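Local coordinates for DUF72 domain-containing protein (Thermotoga maritima, PDB 1VPQ) that is of unknown function but belongs to the DUF72 family and adopts a TIM-barrel-like fold, at residues V29-H34 with A46-R51. Residues are numbered along the deposited sequence; the frame is centred on the assembly and turned at random.
Sequences VVYPEH and AVLGFR
The hydroxyl of Tyr31 is hydrogen-bonded to Phe21 O, and this tether holds a ring whose CE1 meets Leu48 CD1 at 3.9 Å. The contact belongs to the first beta-alpha-beta crossover of a TIM-barrel-like fold: residues 29-34 lie in the long loop leading from strand 13-18 to helix 40-46, while residues 46-51 carry the chain onward into strand 52-55. Here the segments meet mainly through apolar side chains, and Leu48 is the hub. Its CG stands beside the backbone N, anti to the carbonyl carbon (chi1 -57°), and the branched end then divides its work. CD1 approaches the Tyr31 ring obliquely, the two side chains crossing at about a right angle, and also comes within 4.5 Å of Val30 CB. A leucine suits the place because its fork can serve two neighbours at once. Tyrosine combines an apolar ring for the interior with a polar end that needs a partner; the same ring stacks with Phe40 and meets Trp26, so it belongs to an aromatic cluster. Val30, short and beta-branched, touches Leu48 and also Ala259 of helix 257-270. The second branch of Leu48 lies against backbone, with CD2 4.0 Å from Val30 O.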
loop_
_atom_site.group_PDB
_atom_site.type_symbol
_atom_site.label_atom_id
_atom_site.label_comp_id
_atom_site.label_asym_id
_atom_site.label_seq_id
_atom_site.Cartn_x
_atom_site.Cartn_y
_atom_site.Cartn_z
ATOM N N VAL A 29 -20.081 10.312 -4.047
ATOM C CA VAL A 29 -19.487 9.386 -4.994
ATOM C C VAL A 29 -19.711 7.995 -4.409
ATOM O O VAL A 29 -20.638 7.313 -4.826
ATOM C CB VAL A 29 -17.988 9.702 -5.250
ATOM C CG1 VAL A 29 -17.363 8.687 -6.210
ATOM C CG2 VAL A 29 -17.830 11.111 -5.803
ATOM N N VAL A 30 -18.904 7.597 -3.428
ATOM C CA VAL A 30 -19.127 6.322 -2.719
ATOM C C VAL A 30 -19.627 6.504 -1.294
ATOM O O VAL A 30 -20.164 5.566 -0.706
ATOM C CB VAL A 30 -17.879 5.405 -2.694
ATOM C CG1 VAL A 30 -17.573 4.895 -4.098
ATOM C CG2 VAL A 30 -16.670 6.108 -2.082
ATOM N N TYR A 31 -19.430 7.692 -0.732
ATOM C CA TYR A 31 -20.027 8.041 0.553
ATOM C C TYR A 31 -21.282 8.887 0.318
ATOM O O TYR A 31 -21.315 9.715 -0.605
ATOM C CB TYR A 31 -19.045 8.819 1.447
ATOM C CG TYR A 31 -17.841 8.044 1.948
ATOM C CD1 TYR A 31 -17.904 6.672 2.198
ATOM C CD2 TYR A 31 -16.644 8.700 2.214
ATOM C CE1 TYR A 31 -16.804 5.972 2.666
ATOM C CE2 TYR A 31 -15.532 8.008 2.689
ATOM C CZ TYR A 31 -15.618 6.642 2.914
ATOM O OH TYR A 31 -14.520 5.948 3.381
ATOM N N PRO A 32 -22.317 8.703 1.168
ATOM C CA PRO A 32 -23.482 9.558 1.033
ATOM C C PRO A 32 -23.092 11.014 1.233
ATOM O O PRO A 32 -22.187 11.311 2.014
ATOM C CB PRO A 32 -24.402 9.085 2.160
ATOM C CG PRO A 32 -23.924 7.728 2.511
ATOM C CD PRO A 32 -22.466 7.744 2.277
ATOM N N GLU A 33 -23.768 11.904 0.516
ATOM C CA GLU A 33 -23.514 13.343 0.600
ATOM C C GLU A 33 -23.348 13.833 2.038
ATOM O O GLU A 33 -22.424 14.584 2.346
ATOM C CB GLU A 33 -24.664 14.104 -0.055
ATOM C CG GLU A 33 -24.625 14.106 -1.567
ATOM C CD GLU A 33 -23.755 15.214 -2.124
ATOM O OE1 GLU A 33 -24.037 16.401 -1.845
ATOM O OE2 GLU A 33 -22.797 14.904 -2.854
ATOM N N HIS A 34 -24.244 13.377 2.909
ATOM C CA HIS A 34 -24.362 13.908 4.265
ATOM C C HIS A 34 -23.804 12.965 5.347
ATOM O O HIS A 34 -24.243 13.026 6.504
ATOM C CB HIS A 34 -25.835 14.238 4.552
ATOM C CG HIS A 34 -26.448 15.188 3.565
ATOM N ND1 HIS A 34 -26.130 16.529 3.521
ATOM C CD2 HIS A 34 -27.370 14.989 2.592
ATOM C CE1 HIS A 34 -26.824 17.116 2.562
ATOM N NE2 HIS A 34 -27.585 16.204 1.983
ATOM N N ALA A 46 -18.377 -1.523 7.258
ATOM C CA ALA A 46 -19.719 -2.082 7.507
ATOM C C ALA A 46 -20.597 -2.132 6.258
ATOM O O ALA A 46 -21.353 -3.083 6.073
ATOM C CB ALA A 46 -20.422 -1.314 8.602
ATOM N N VAL A 47 -20.487 -1.110 5.413
ATOM C CA VAL A 47 -21.338 -0.965 4.228
ATOM C C VAL A 47 -20.581 -1.312 2.938
ATOM O O VAL A 47 -20.954 -2.248 2.241
ATOM C CB VAL A 47 -21.939 0.460 4.138
ATOM C CG1 VAL A 47 -22.960 0.554 3.004
ATOM C CG2 VAL A 47 -22.581 0.857 5.470
ATOM N N LEU A 48 -19.518 -0.575 2.623
ATOM C CA LEU A 48 -18.718 -0.870 1.424
ATOM C C LEU A 48 -18.032 -2.238 1.505
ATOM O O LEU A 48 -17.650 -2.804 0.481
ATOM C CB LEU A 48 -17.683 0.228 1.160
ATOM C CG LEU A 48 -18.196 1.664 1.002
ATOM C CD1 LEU A 48 -17.042 2.597 0.691
ATOM C CD2 LEU A 48 -19.240 1.753 -0.087
ATOM N N GLY A 49 -17.867 -2.764 2.716
ATOM C CA GLY A 49 -17.497 -4.179 2.908
ATOM C C GLY A 49 -16.020 -4.503 2.774
ATOM O O GLY A 49 -15.639 -5.672 2.700
ATOM N N PHE A 50 -15.185 -3.470 2.751
ATOM C CA PHE A 50 -13.736 -3.651 2.728
ATOM C C PHE A 50 -13.226 -4.121 4.088
ATOM O O PHE A 50 -13.553 -3.519 5.112
ATOM C CB PHE A 50 -13.043 -2.342 2.360
ATOM C CG PHE A 50 -13.372 -1.846 0.989
ATOM C CD1 PHE A 50 -13.140 -2.641 -0.120
ATOM C CD2 PHE A 50 -13.882 -0.569 0.804
ATOM C CE1 PHE A 50 -13.436 -2.190 -1.383
ATOM C CE2 PHE A 50 -14.186 -0.104 -0.456
ATOM C CZ PHE A 50 -13.963 -0.914 -1.555
ATOM N N ARG A 51 -12.408 -5.174 4.084
ATOM C CA ARG A 51 -11.886 -5.784 5.310
ATOM C C ARG A 51 -10.451 -5.340 5.627
ATOM O O ARG A 51 -9.824 -5.847 6.548
ATOM C CB ARG A 51 -11.929 -7.304 5.165
ATOM C CG ARG A 51 -13.338 -7.864 4.921
ATOM C CD ARG A 51 -13.926 -8.477 6.179
ATOM N NE ARG A 51 -13.078 -9.565 6.669
ATOM C CZ ARG A 51 -13.034 -10.792 6.156
ATOM N NH1 ARG A 51 -13.801 -11.135 5.117
ATOM N NH2 ARG A 51 -12.211 -11.688 6.696
#